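Local coordinates for protein FimX (Pseudomonas aeruginosa PAO1, PDB 3HV8), which belongs to the EAL-domain family, folds as a modified beta/alpha barrel and holds one molecule of C2E in a pocket of the barrel, at residues A[32-37]-A[56-61]; A[36-41]-A[253-258]; A[51-56]-A[107-112]. One frame throughout, in Å; residues are numbered along the deposited sequence.

All three contacts lie on one side of the EAL barrel sheet, and each reaches C2E. Interaction 1 pairs strand 33-42 with strand 49-58 in an antiparallel hairpin; interaction 3 joins strand 49-58 to the parallel strand 105-110, carrying the hairpin into the barrel; interaction 2 lays the loop after strand 246-247 along strand 33-42. The centres of interactions 1 and 2 are about 15 Å apart, those of interactions 1 and 3 about 13 Å, those of interactions 2 and 3 about 10 Å. Leu36 serves interactions 1 and 2; Arg56 packs in interaction 1 and, within 51-56, binds C2E. Pro255 CG touches Leu54 CD1 at 3.6 Å, and Gln38 and Leu55 also hydrogen-bond C2E.

Interaction 1: A[32-37]-A[56-61]; sequences SFRLLF and RLLNPQ. With C2E (9,9'-[(2R,3R,3aS,5S,7aR,9R,10R,10aS,12S,14aR)-3,5,10,12-tetrahydroxy-5,12-dioxidooctahydro-2H,7H-difuro[3,2-d:3',2'-j][1,3,7,9,2,8]tetraoxadiphosphacyclododecine-2,9-diyl]bis(2-amino-1,9-dihydro-6H-purin-6-one)), chain B.
Strands 33-37 and 56-58 run antiparallel, their axes 4.6 Å apart at closest and their directions 148° apart. They form the open end of the beta hairpin that begins the EAL-domain sheet. Arg34 and Arg56 are the hydrogen-bonded pair: Arg34 N gives to Arg56 O in the carbonyl plane, and Arg56 N to Arg34 O nearly along the C=O axis. Phe33 and Leu57 form the next, non-hydrogen-bonded pair; Leu57 CD1 makes an off-centre CH-pi contact 4.3 Å from the centroid of the Phe33 ring, against helix 20-30. On the Arg34 and Arg56 side, Leu58 CD2 sits over the centre of the Arg34 guanidinium, 3.7 Å above its plane, while Arg34 NH2 forms a salt bridge with Glu64. Leu36 CD1 lies over one face of the Arg56 guanidinium, nearest NE at 3.7 Å. The Arg56 chain, bent at chi2 (-68°), delivers NH1 and NH2 together to O11 of C2E, a two-pronged grip at 2.8 Å from NH1. At the open end, Ser32 O accepts from Leu58 N, and Ser32 OG, anti to its backbone N, donates to Leu58 O at 2.7 Å and accepts from a water that also donates to Asn59 O.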
# COMPACT_ATOMS: atom_id res chain seq x y z
N SER A 32 2.76 -17.03 12.48
CA SER A 32 1.57 -16.63 13.22
C SER A 32 1.11 -15.24 12.80
O SER A 32 0.82 -14.38 13.65
CB SER A 32 1.78 -16.71 14.72
OG SER A 32 0.52 -16.77 15.38
N PHE A 33 1.06 -15.04 11.49
CA PHE A 33 0.50 -13.85 10.86
C PHE A 33 -0.41 -14.32 9.74
O PHE A 33 -0.31 -15.46 9.25
CB PHE A 33 1.59 -12.96 10.24
CG PHE A 33 2.49 -12.30 11.25
CD1 PHE A 33 2.14 -11.09 11.83
CD2 PHE A 33 3.71 -12.88 11.60
CE1 PHE A 33 2.97 -10.48 12.74
CE2 PHE A 33 4.55 -12.26 12.51
CZ PHE A 33 4.17 -11.04 13.08
N ARG A 34 -1.29 -13.44 9.29
CA ARG A 34 -2.14 -13.75 8.16
C ARG A 34 -2.18 -12.54 7.23
O ARG A 34 -2.28 -11.40 7.70
CB ARG A 34 -3.54 -14.08 8.64
CG ARG A 34 -4.56 -14.27 7.53
CD ARG A 34 -5.89 -14.76 8.09
NE ARG A 34 -5.73 -16.04 8.77
CZ ARG A 34 -6.50 -16.46 9.77
NH1 ARG A 34 -6.27 -17.64 10.32
NH2 ARG A 34 -7.50 -15.70 10.21
N LEU A 35 -2.09 -12.77 5.93
CA LEU A 35 -2.30 -11.71 4.95
C LEU A 35 -3.76 -11.67 4.51
O LEU A 35 -4.37 -12.71 4.18
CB LEU A 35 -1.41 -11.92 3.73
CG LEU A 35 0.09 -11.94 4.01
CD1 LEU A 35 0.89 -12.10 2.73
CD2 LEU A 35 0.51 -10.69 4.76
N LEU A 36 -4.32 -10.46 4.48
CA LEU A 36 -5.61 -10.22 3.85
C LEU A 36 -5.37 -9.38 2.59
O LEU A 36 -4.33 -8.73 2.44
CB LEU A 36 -6.54 -9.47 4.80
CG LEU A 36 -6.71 -10.07 6.19
CD1 LEU A 36 -7.67 -9.18 7.00
CD2 LEU A 36 -7.23 -11.51 6.10
N PHE A 37 -6.37 -9.38 1.70
CA PHE A 37 -6.27 -8.78 0.38
C PHE A 37 -7.49 -7.95 0.12
O PHE A 37 -8.61 -8.42 0.31
CB PHE A 37 -6.14 -9.89 -0.67
CG PHE A 37 -4.98 -10.81 -0.41
CD1 PHE A 37 -3.72 -10.49 -0.87
CD2 PHE A 37 -5.15 -11.97 0.33
CE1 PHE A 37 -2.63 -11.31 -0.61
CE2 PHE A 37 -4.07 -12.80 0.60
CZ PHE A 37 -2.82 -12.47 0.12
N ARG A 56 -2.35 -9.09 9.45
CA ARG A 56 -2.93 -9.33 10.77
C ARG A 56 -2.00 -10.25 11.55
O ARG A 56 -1.46 -11.20 11.00
CB ARG A 56 -4.30 -9.98 10.66
CG ARG A 56 -5.32 -9.20 9.86
CD ARG A 56 -5.69 -7.91 10.60
NE ARG A 56 -6.71 -7.13 9.89
CZ ARG A 56 -6.43 -6.08 9.11
NH1 ARG A 56 -5.17 -5.71 8.91
NH2 ARG A 56 -7.43 -5.43 8.50
N LEU A 57 -1.79 -9.94 12.82
CA LEU A 57 -1.09 -10.86 13.71
C LEU A 57 -2.11 -11.90 14.19
O LEU A 57 -3.27 -11.58 14.41
CB LEU A 57 -0.49 -10.09 14.88
CG LEU A 57 -0.08 -10.87 16.13
CD1 LEU A 57 1.14 -11.73 15.85
CD2 LEU A 57 0.21 -9.90 17.29
N LEU A 58 -1.69 -13.16 14.32
CA LEU A 58 -2.59 -14.17 14.88
C LEU A 58 -2.13 -14.40 16.30
O LEU A 58 -0.99 -14.79 16.53
CB LEU A 58 -2.54 -15.46 14.05
CG LEU A 58 -3.01 -15.35 12.59
CD1 LEU A 58 -2.78 -16.70 11.91
CD2 LEU A 58 -4.46 -14.92 12.46
N ASN A 59 -2.98 -14.05 17.26
CA ASN A 59 -2.62 -14.20 18.67
C ASN A 59 -2.62 -15.68 19.05
O ASN A 59 -3.04 -16.52 18.26
CB ASN A 59 -3.49 -13.32 19.59
CG ASN A 59 -4.95 -13.75 19.63
OD1 ASN A 59 -5.82 -12.96 20.02
ND2 ASN A 59 -5.24 -14.99 19.25
N PRO A 60 -2.13 -16.01 20.25
CA PRO A 60 -2.04 -17.43 20.58
C PRO A 60 -3.38 -18.19 20.49
O PRO A 60 -3.35 -19.41 20.47
CB PRO A 60 -1.50 -17.42 22.02
CG PRO A 60 -0.67 -16.17 22.07
CD PRO A 60 -1.42 -15.16 21.24
N GLN A 61 -4.51 -17.49 20.43
CA GLN A 61 -5.80 -18.16 20.30
C GLN A 61 -6.30 -18.21 18.86
O GLN A 61 -7.40 -18.70 18.60
CB GLN A 61 -6.87 -17.50 21.18
CG GLN A 61 -6.65 -17.69 22.67
CD GLN A 61 -5.54 -16.81 23.20
OE1 GLN A 61 -4.63 -17.29 23.88
NE2 GLN A 61 -5.61 -15.52 22.89
P1 C2E B . -3.73 2.21 5.74
O2P C2E B . -3.35 3.16 4.52
O1P C2E B . -4.55 3.03 6.66
O5' C2E B . -4.68 0.99 5.37
C5' C2E B . -6.09 1.26 5.25
C4' C2E B . -6.90 0.93 6.52
O4' C2E B . -8.30 1.17 6.26
C3' C2E B . -6.78 -0.58 6.71
O3' C2E B . -6.72 -0.88 8.11
C2' C2E B . -8.03 -1.15 6.02
O2' C2E B . -8.48 -2.37 6.58
C1' C2E B . -9.04 -0.04 6.29
N9 C2E B . -10.13 0.05 5.33
C8 C2E B . -10.18 -0.50 4.07
N7 C2E B . -11.23 -0.05 3.43
C5 C2E B . -11.92 0.79 4.26
C6 C2E B . -13.11 1.53 4.13
O6 C2E B . -13.76 1.57 3.08
N1 C2E B . -13.51 2.24 5.19
C2 C2E B . -12.80 2.25 6.36
N2 C2E B . -13.26 3.01 7.40
N3 C2E B . -11.69 1.56 6.50
C4 C2E B . -11.23 0.84 5.47
P11 C2E B . -5.60 -1.94 8.58
O21 C2E B . -5.78 -2.16 10.13
O11 C2E B . -5.65 -3.16 7.76
O5A C2E B . -4.22 -1.23 8.27
C5A C2E B . -3.90 -0.00 8.94
C4A C2E B . -2.47 0.42 8.63
O4A C2E B . -1.56 -0.59 9.08
C3A C2E B . -2.16 0.59 7.14
O3A C2E B . -2.47 1.89 6.65
C2A C2E B . -0.64 0.45 7.14
O2A C2E B . -0.03 1.66 7.63
C1A C2E B . -0.43 -0.61 8.23
N91 C2E B . -0.33 -1.92 7.60
C81 C2E B . -1.34 -2.80 7.31
N71 C2E B . -0.81 -3.86 6.75
C51 C2E B . 0.55 -3.74 6.72
C61 C2E B . 1.63 -4.53 6.29
O61 C2E B . 1.48 -5.61 5.70
N11 C2E B . 2.87 -4.01 6.48
C21 C2E B . 3.09 -2.78 7.05
N21 C2E B . 4.36 -2.31 7.16
N31 C2E B . 2.10 -2.02 7.43
C41 C2E B . 0.85 -2.49 7.29
O HOH W 1 -1.49 -18.17 16.49

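Interaction 2: A[36-41]-A[253-258]; sequences LFQPVI and QGPSQA. With C2E (9,9'-[(2R,3R,3aS,5S,7aR,9R,10R,10aS,12S,14aR)-3,5,10,12-tetrahydroxy-5,12-dioxidooctahydro-2H,7H-difuro[3,2-d:3',2'-j][1,3,7,9,2,8]tetraoxadiphosphacyclododecine-2,9-diyl]bis(2-amino-1,9-dihydro-6H-purin-6-one)), chain B.
A single antiparallel bridge ties loop 253-258 to strand 36-41, in the wall of the C2E pocket of the EAL domain. Phe37 and Ser256 are the hydrogen-bonded pair: Phe37 N gives to Ser256 O at 2.8 Å and Ser256 N to Phe37 O at 2.9 Å, each donor standing above the acceptor's carbonyl plane. Beyond the bridge, Ser256 OG accepts from Ala258 N in an ST turn. Ser256 O and Gln257 O lie at the edge of the Phe37 ring. Gln38, extended with CG anti to the backbone N (chi1 -177°), carries its amide to the ligand. There NE2 serves two acceptors, Gln253 O on a lone pair at 3.1 Å and N7 of a C2E guanine, also at 3.1 Å; the loop carbonyl thus fixes the rotation of the amide that meets the base. Pro255 turns CB to Leu36 CB at 4.0 Å and CG to O2' of C2E at 3.7 Å. Next after Gln38, Pro39 CG meets Gln253 CB at 3.7 Å, the two side chains crossing at about a right angle. The other edge of strand 33-42 pairs with strand 49-58, whose Leu54 touches Pro255, and farther along, Ile41 bonds through its backbone to Ile247 of strand 246-247.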
# COMPACT_ATOMS: atom_id res chain seq x y z
N LEU A 36 -4.32 -10.46 4.48
CA LEU A 36 -5.61 -10.22 3.85
C LEU A 36 -5.37 -9.38 2.59
O LEU A 36 -4.33 -8.73 2.44
CB LEU A 36 -6.54 -9.47 4.80
CG LEU A 36 -6.71 -10.07 6.19
CD1 LEU A 36 -7.67 -9.18 7.00
CD2 LEU A 36 -7.23 -11.51 6.10
N PHE A 37 -6.37 -9.38 1.70
CA PHE A 37 -6.27 -8.78 0.38
C PHE A 37 -7.49 -7.95 0.12
O PHE A 37 -8.61 -8.42 0.31
CB PHE A 37 -6.14 -9.89 -0.67
CG PHE A 37 -4.98 -10.81 -0.41
CD1 PHE A 37 -3.72 -10.49 -0.87
CD2 PHE A 37 -5.15 -11.97 0.33
CE1 PHE A 37 -2.63 -11.31 -0.61
CE2 PHE A 37 -4.07 -12.80 0.60
CZ PHE A 37 -2.82 -12.47 0.12
N GLN A 38 -7.30 -6.70 -0.27
CA GLN A 38 -8.43 -5.83 -0.59
C GLN A 38 -8.29 -5.32 -2.01
O GLN A 38 -7.32 -4.63 -2.33
CB GLN A 38 -8.55 -4.67 0.40
CG GLN A 38 -9.78 -3.81 0.12
CD GLN A 38 -10.00 -2.71 1.12
OE1 GLN A 38 -9.08 -2.29 1.84
NE2 GLN A 38 -11.24 -2.24 1.20
N PRO A 39 -9.26 -5.64 -2.87
CA PRO A 39 -9.10 -5.30 -4.29
C PRO A 39 -9.08 -3.80 -4.51
O PRO A 39 -9.73 -3.03 -3.79
CB PRO A 39 -10.32 -5.95 -4.95
CG PRO A 39 -11.33 -6.03 -3.85
CD PRO A 39 -10.52 -6.36 -2.61
N VAL A 40 -8.30 -3.39 -5.51
CA VAL A 40 -8.21 -2.02 -5.97
C VAL A 40 -8.77 -2.02 -7.40
O VAL A 40 -8.27 -2.74 -8.27
CB VAL A 40 -6.73 -1.50 -5.93
CG1 VAL A 40 -6.62 -0.09 -6.47
CG2 VAL A 40 -6.19 -1.55 -4.49
N ILE A 41 -9.81 -1.23 -7.62
CA ILE A 41 -10.61 -1.33 -8.83
C ILE A 41 -10.24 -0.23 -9.84
O ILE A 41 -10.20 0.95 -9.49
CB ILE A 41 -12.12 -1.27 -8.45
CG1 ILE A 41 -12.60 -2.64 -7.95
CG2 ILE A 41 -12.96 -0.86 -9.63
CD1 ILE A 41 -12.03 -3.06 -6.61
N GLN A 253 -15.29 -4.07 -1.84
CA GLN A 253 -15.05 -5.29 -1.08
C GLN A 253 -14.07 -4.94 0.03
O GLN A 253 -13.10 -4.22 -0.21
CB GLN A 253 -14.48 -6.42 -1.93
CG GLN A 253 -14.50 -7.76 -1.18
CD GLN A 253 -13.48 -8.77 -1.67
OE1 GLN A 253 -12.43 -8.96 -1.05
NE2 GLN A 253 -13.77 -9.40 -2.80
N GLY A 254 -14.31 -5.44 1.23
CA GLY A 254 -13.36 -5.25 2.32
C GLY A 254 -12.22 -6.25 2.21
O GLY A 254 -12.23 -7.11 1.32
N PRO A 255 -11.23 -6.14 3.11
CA PRO A 255 -10.12 -7.09 3.13
C PRO A 255 -10.61 -8.52 3.35
O PRO A 255 -11.51 -8.71 4.17
CB PRO A 255 -9.28 -6.63 4.33
CG PRO A 255 -9.62 -5.17 4.48
CD PRO A 255 -11.07 -5.08 4.13
N SER A 256 -10.06 -9.49 2.62
CA SER A 256 -10.48 -10.89 2.73
C SER A 256 -9.28 -11.81 2.62
O SER A 256 -8.27 -11.47 2.01
CB SER A 256 -11.48 -11.21 1.61
OG SER A 256 -11.65 -12.62 1.47
N GLN A 257 -9.39 -13.01 3.20
CA GLN A 257 -8.31 -13.99 3.15
C GLN A 257 -8.04 -14.49 1.74
O GLN A 257 -6.98 -15.07 1.46
CB GLN A 257 -8.62 -15.19 4.04
CG GLN A 257 -8.01 -15.13 5.43
CD GLN A 257 -8.20 -16.43 6.19
OE1 GLN A 257 -7.45 -17.39 6.00
NE2 GLN A 257 -9.19 -16.45 7.08
N ALA A 258 -9.01 -14.30 0.85
CA ALA A 258 -8.91 -14.83 -0.50
C ALA A 258 -8.91 -13.73 -1.56
O ALA A 258 -9.58 -12.71 -1.42
CB ALA A 258 -10.04 -15.82 -0.77
P1 C2E B . -3.73 2.21 5.74
O2P C2E B . -3.35 3.16 4.52
O1P C2E B . -4.55 3.03 6.66
O5' C2E B . -4.68 0.99 5.37
C5' C2E B . -6.09 1.26 5.25
C4' C2E B . -6.90 0.93 6.52
O4' C2E B . -8.30 1.17 6.26
C3' C2E B . -6.78 -0.58 6.71
O3' C2E B . -6.72 -0.88 8.11
C2' C2E B . -8.03 -1.15 6.02
O2' C2E B . -8.48 -2.37 6.58
C1' C2E B . -9.04 -0.04 6.29
N9 C2E B . -10.13 0.05 5.33
C8 C2E B . -10.18 -0.50 4.07
N7 C2E B . -11.23 -0.05 3.43
C5 C2E B . -11.92 0.79 4.26
C6 C2E B . -13.11 1.53 4.13
O6 C2E B . -13.76 1.57 3.08
N1 C2E B . -13.51 2.24 5.19
C2 C2E B . -12.80 2.25 6.36
N2 C2E B . -13.26 3.01 7.40
N3 C2E B . -11.69 1.56 6.50
C4 C2E B . -11.23 0.84 5.47
P11 C2E B . -5.60 -1.94 8.58
O21 C2E B . -5.78 -2.16 10.13
O11 C2E B . -5.65 -3.16 7.76
O5A C2E B . -4.22 -1.23 8.27
C5A C2E B . -3.90 -0.00 8.94
C4A C2E B . -2.47 0.42 8.63
O4A C2E B . -1.56 -0.59 9.08
C3A C2E B . -2.16 0.59 7.14
O3A C2E B . -2.47 1.89 6.65
C2A C2E B . -0.64 0.45 7.14
O2A C2E B . -0.03 1.66 7.63
C1A C2E B . -0.43 -0.61 8.23
N91 C2E B . -0.33 -1.92 7.60
C81 C2E B . -1.34 -2.80 7.31
N71 C2E B . -0.81 -3.86 6.75
C51 C2E B . 0.55 -3.74 6.72
C61 C2E B . 1.63 -4.53 6.29
O61 C2E B . 1.48 -5.61 5.70
N11 C2E B . 2.87 -4.01 6.48
C21 C2E B . 3.09 -2.78 7.05
N21 C2E B . 4.36 -2.31 7.16
N31 C2E B . 2.10 -2.02 7.43
C41 C2E B . 0.85 -2.49 7.29
O HOH W 2 -12.05 -2.44 -2.25

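Interaction 3: A[51-56]-A[107-112]; sequences YEVLLR and LFVHLS. With C2E (9,9'-[(2R,3R,3aS,5S,7aR,9R,10R,10aS,12S,14aR)-3,5,10,12-tetrahydroxy-5,12-dioxidooctahydro-2H,7H-difuro[3,2-d:3',2'-j][1,3,7,9,2,8]tetraoxadiphosphacyclododecine-2,9-diyl]bis(2-amino-1,9-dihydro-6H-purin-6-one)), chain B.
Val53, with the most surface buried here, holds its place by backbone and side chain together. Val53 N donates to Phe108 O at 2.9 Å in a nearly straight bond (175°), almost along the C=O axis. Its CG2, anti to the carbonyl carbon, touches both Leu107 CD1 at 3.9 Å and Val109 CG2 at 4.1 Å. Phe108 bonds on either side of Glu52, its N giving to Tyr51 O at 2.8 Å. The Phe108 ring has Tyr51 O at its edge and meets Phe191 edge-to-face. Tyr51 with Leu107 and Glu52 with Phe108 are parallel bridges; this is the step at which the antiparallel hairpin of strands 33-42 and 49-58 passes into the parallel strands of the EAL barrel. Tyr51 CB packs on Leu107 CD2, while its OH is bonded to Tyr261 N. On the Glu52 and Phe108 side, Glu52 stretches out fully (chi1 and chi2 both -178°) to bring OE2 to His110 NE2 at 2.8 Å, a weak bond with carboxylate and ring planes 42° apart. Lys193 and Gln248 hold OE1, and Gln142 also bonds OE2, so this buried carboxylate is probably charged. C2E C2A lies 3.7 Å above the centre of the His110 ring. A water accepts from His110 N and donates to Val53 O and to C2E O61, while Leu55 N donates to N71 of the same base at 3.0 Å.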
# COMPACT_ATOMS: atom_id res chain seq x y z
N TYR A 51 -4.60 -6.04 -5.89
CA TYR A 51 -5.02 -6.11 -4.49
C TYR A 51 -4.00 -5.45 -3.59
O TYR A 51 -2.78 -5.54 -3.83
CB TYR A 51 -5.11 -7.56 -4.01
CG TYR A 51 -6.18 -8.42 -4.62
CD1 TYR A 51 -7.41 -8.59 -3.99
CD2 TYR A 51 -5.95 -9.09 -5.81
CE1 TYR A 51 -8.39 -9.40 -4.53
CE2 TYR A 51 -6.92 -9.92 -6.35
CZ TYR A 51 -8.14 -10.06 -5.71
OH TYR A 51 -9.10 -10.88 -6.25
N GLU A 52 -4.48 -4.80 -2.54
CA GLU A 52 -3.62 -4.37 -1.44
C GLU A 52 -3.51 -5.47 -0.41
O GLU A 52 -4.51 -6.11 -0.04
CB GLU A 52 -4.20 -3.11 -0.78
CG GLU A 52 -3.33 -2.59 0.35
CD GLU A 52 -3.94 -1.38 1.02
OE1 GLU A 52 -5.15 -1.10 0.82
OE2 GLU A 52 -3.19 -0.67 1.73
N VAL A 53 -2.29 -5.71 0.04
CA VAL A 53 -2.00 -6.65 1.11
C VAL A 53 -2.07 -5.94 2.47
O VAL A 53 -1.49 -4.87 2.66
CB VAL A 53 -0.60 -7.26 0.92
CG1 VAL A 53 -0.24 -8.18 2.07
CG2 VAL A 53 -0.53 -8.01 -0.43
N LEU A 54 -2.81 -6.53 3.40
CA LEU A 54 -2.94 -6.00 4.76
C LEU A 54 -2.62 -7.08 5.77
O LEU A 54 -3.06 -8.23 5.63
CB LEU A 54 -4.36 -5.46 4.99
CG LEU A 54 -4.75 -4.29 4.08
CD1 LEU A 54 -6.25 -4.07 4.08
CD2 LEU A 54 -4.02 -3.01 4.45
N LEU A 55 -1.86 -6.72 6.79
CA LEU A 55 -1.32 -7.70 7.74
C LEU A 55 -2.15 -7.86 9.01
O LEU A 55 -2.60 -6.88 9.58
CB LEU A 55 0.08 -7.26 8.16
CG LEU A 55 0.78 -8.20 9.14
CD1 LEU A 55 1.03 -9.56 8.50
CD2 LEU A 55 2.08 -7.58 9.60
N ARG A 56 -2.35 -9.09 9.45
CA ARG A 56 -2.93 -9.33 10.77
C ARG A 56 -2.00 -10.25 11.55
O ARG A 56 -1.46 -11.20 11.00
CB ARG A 56 -4.30 -9.98 10.66
CG ARG A 56 -5.32 -9.20 9.86
CD ARG A 56 -5.69 -7.91 10.60
NE ARG A 56 -6.71 -7.13 9.89
CZ ARG A 56 -6.43 -6.08 9.11
NH1 ARG A 56 -5.17 -5.71 8.91
NH2 ARG A 56 -7.43 -5.43 8.50
N LEU A 107 0.22 -6.85 -6.56
CA LEU A 107 0.01 -6.64 -5.13
C LEU A 107 0.65 -5.35 -4.66
O LEU A 107 1.81 -5.07 -5.00
CB LEU A 107 0.56 -7.80 -4.31
CG LEU A 107 -0.12 -9.16 -4.48
CD1 LEU A 107 0.53 -10.17 -3.54
CD2 LEU A 107 -1.63 -9.04 -4.23
N PHE A 108 -0.10 -4.58 -3.87
CA PHE A 108 0.38 -3.37 -3.21
C PHE A 108 0.78 -3.73 -1.80
O PHE A 108 -0.06 -4.22 -1.01
CB PHE A 108 -0.73 -2.31 -3.19
CG PHE A 108 -1.00 -1.67 -4.53
CD1 PHE A 108 -0.69 -0.33 -4.75
CD2 PHE A 108 -1.57 -2.40 -5.56
CE1 PHE A 108 -0.94 0.27 -5.97
CE2 PHE A 108 -1.81 -1.80 -6.79
CZ PHE A 108 -1.50 -0.46 -6.99
N VAL A 109 2.05 -3.54 -1.46
CA VAL A 109 2.60 -4.02 -0.20
C VAL A 109 3.20 -2.86 0.57
O VAL A 109 4.04 -2.11 0.05
CB VAL A 109 3.70 -5.08 -0.47
CG1 VAL A 109 4.39 -5.51 0.83
CG2 VAL A 109 3.12 -6.28 -1.21
N HIS A 110 2.78 -2.71 1.83
CA HIS A 110 3.27 -1.64 2.69
C HIS A 110 4.72 -1.84 3.11
O HIS A 110 5.17 -2.99 3.32
CB HIS A 110 2.43 -1.58 3.96
CG HIS A 110 1.05 -1.05 3.76
ND1 HIS A 110 0.78 0.29 3.57
CD2 HIS A 110 -0.15 -1.68 3.73
CE1 HIS A 110 -0.52 0.46 3.44
NE2 HIS A 110 -1.11 -0.72 3.53
N LEU A 111 5.44 -0.73 3.25
CA LEU A 111 6.75 -0.73 3.90
C LEU A 111 6.73 0.18 5.12
O LEU A 111 6.24 1.33 5.05
CB LEU A 111 7.83 -0.23 2.93
CG LEU A 111 8.10 -1.15 1.75
CD1 LEU A 111 9.16 -0.49 0.86
CD2 LEU A 111 8.53 -2.57 2.18
N SER A 112 7.26 -0.30 6.24
CA SER A 112 7.44 0.57 7.40
C SER A 112 8.62 1.51 7.20
O SER A 112 9.46 1.30 6.32
CB SER A 112 7.69 -0.27 8.67
OG SER A 112 8.96 -0.88 8.60
P1 C2E B . -3.73 2.21 5.74
O2P C2E B . -3.35 3.16 4.52
O1P C2E B . -4.55 3.03 6.66
O5' C2E B . -4.68 0.99 5.37
C5' C2E B . -6.09 1.26 5.25
C4' C2E B . -6.90 0.93 6.52
O4' C2E B . -8.30 1.17 6.26
C3' C2E B . -6.78 -0.58 6.71
O3' C2E B . -6.72 -0.88 8.11
C2' C2E B . -8.03 -1.15 6.02
O2' C2E B . -8.48 -2.37 6.58
C1' C2E B . -9.04 -0.04 6.29
N9 C2E B . -10.13 0.05 5.33
C8 C2E B . -10.18 -0.50 4.07
N7 C2E B . -11.23 -0.05 3.43
C5 C2E B . -11.92 0.79 4.26
C6 C2E B . -13.11 1.53 4.13
O6 C2E B . -13.76 1.57 3.08
N1 C2E B . -13.51 2.24 5.19
C2 C2E B . -12.80 2.25 6.36
N2 C2E B . -13.26 3.01 7.40
N3 C2E B . -11.69 1.56 6.50
C4 C2E B . -11.23 0.84 5.47
P11 C2E B . -5.60 -1.94 8.58
O21 C2E B . -5.78 -2.16 10.13
O11 C2E B . -5.65 -3.16 7.76
O5A C2E B . -4.22 -1.23 8.27
C5A C2E B . -3.90 -0.00 8.94
C4A C2E B . -2.47 0.42 8.63
O4A C2E B . -1.56 -0.59 9.08
C3A C2E B . -2.16 0.59 7.14
O3A C2E B . -2.47 1.89 6.65
C2A C2E B . -0.64 0.45 7.14
O2A C2E B . -0.03 1.66 7.63
C1A C2E B . -0.43 -0.61 8.23
N91 C2E B . -0.33 -1.92 7.60
C81 C2E B . -1.34 -2.80 7.31
N71 C2E B . -0.81 -3.86 6.75
C51 C2E B . 0.55 -3.74 6.72
C61 C2E B . 1.63 -4.53 6.29
O61 C2E B . 1.48 -5.61 5.70
N11 C2E B . 2.87 -4.01 6.48
C21 C2E B . 3.09 -2.78 7.05
N21 C2E B . 4.36 -2.31 7.16
N31 C2E B . 2.10 -2.02 7.43
C41 C2E B . 0.85 -2.49 7.29
O HOH W 3 1.24 -4.82 2.98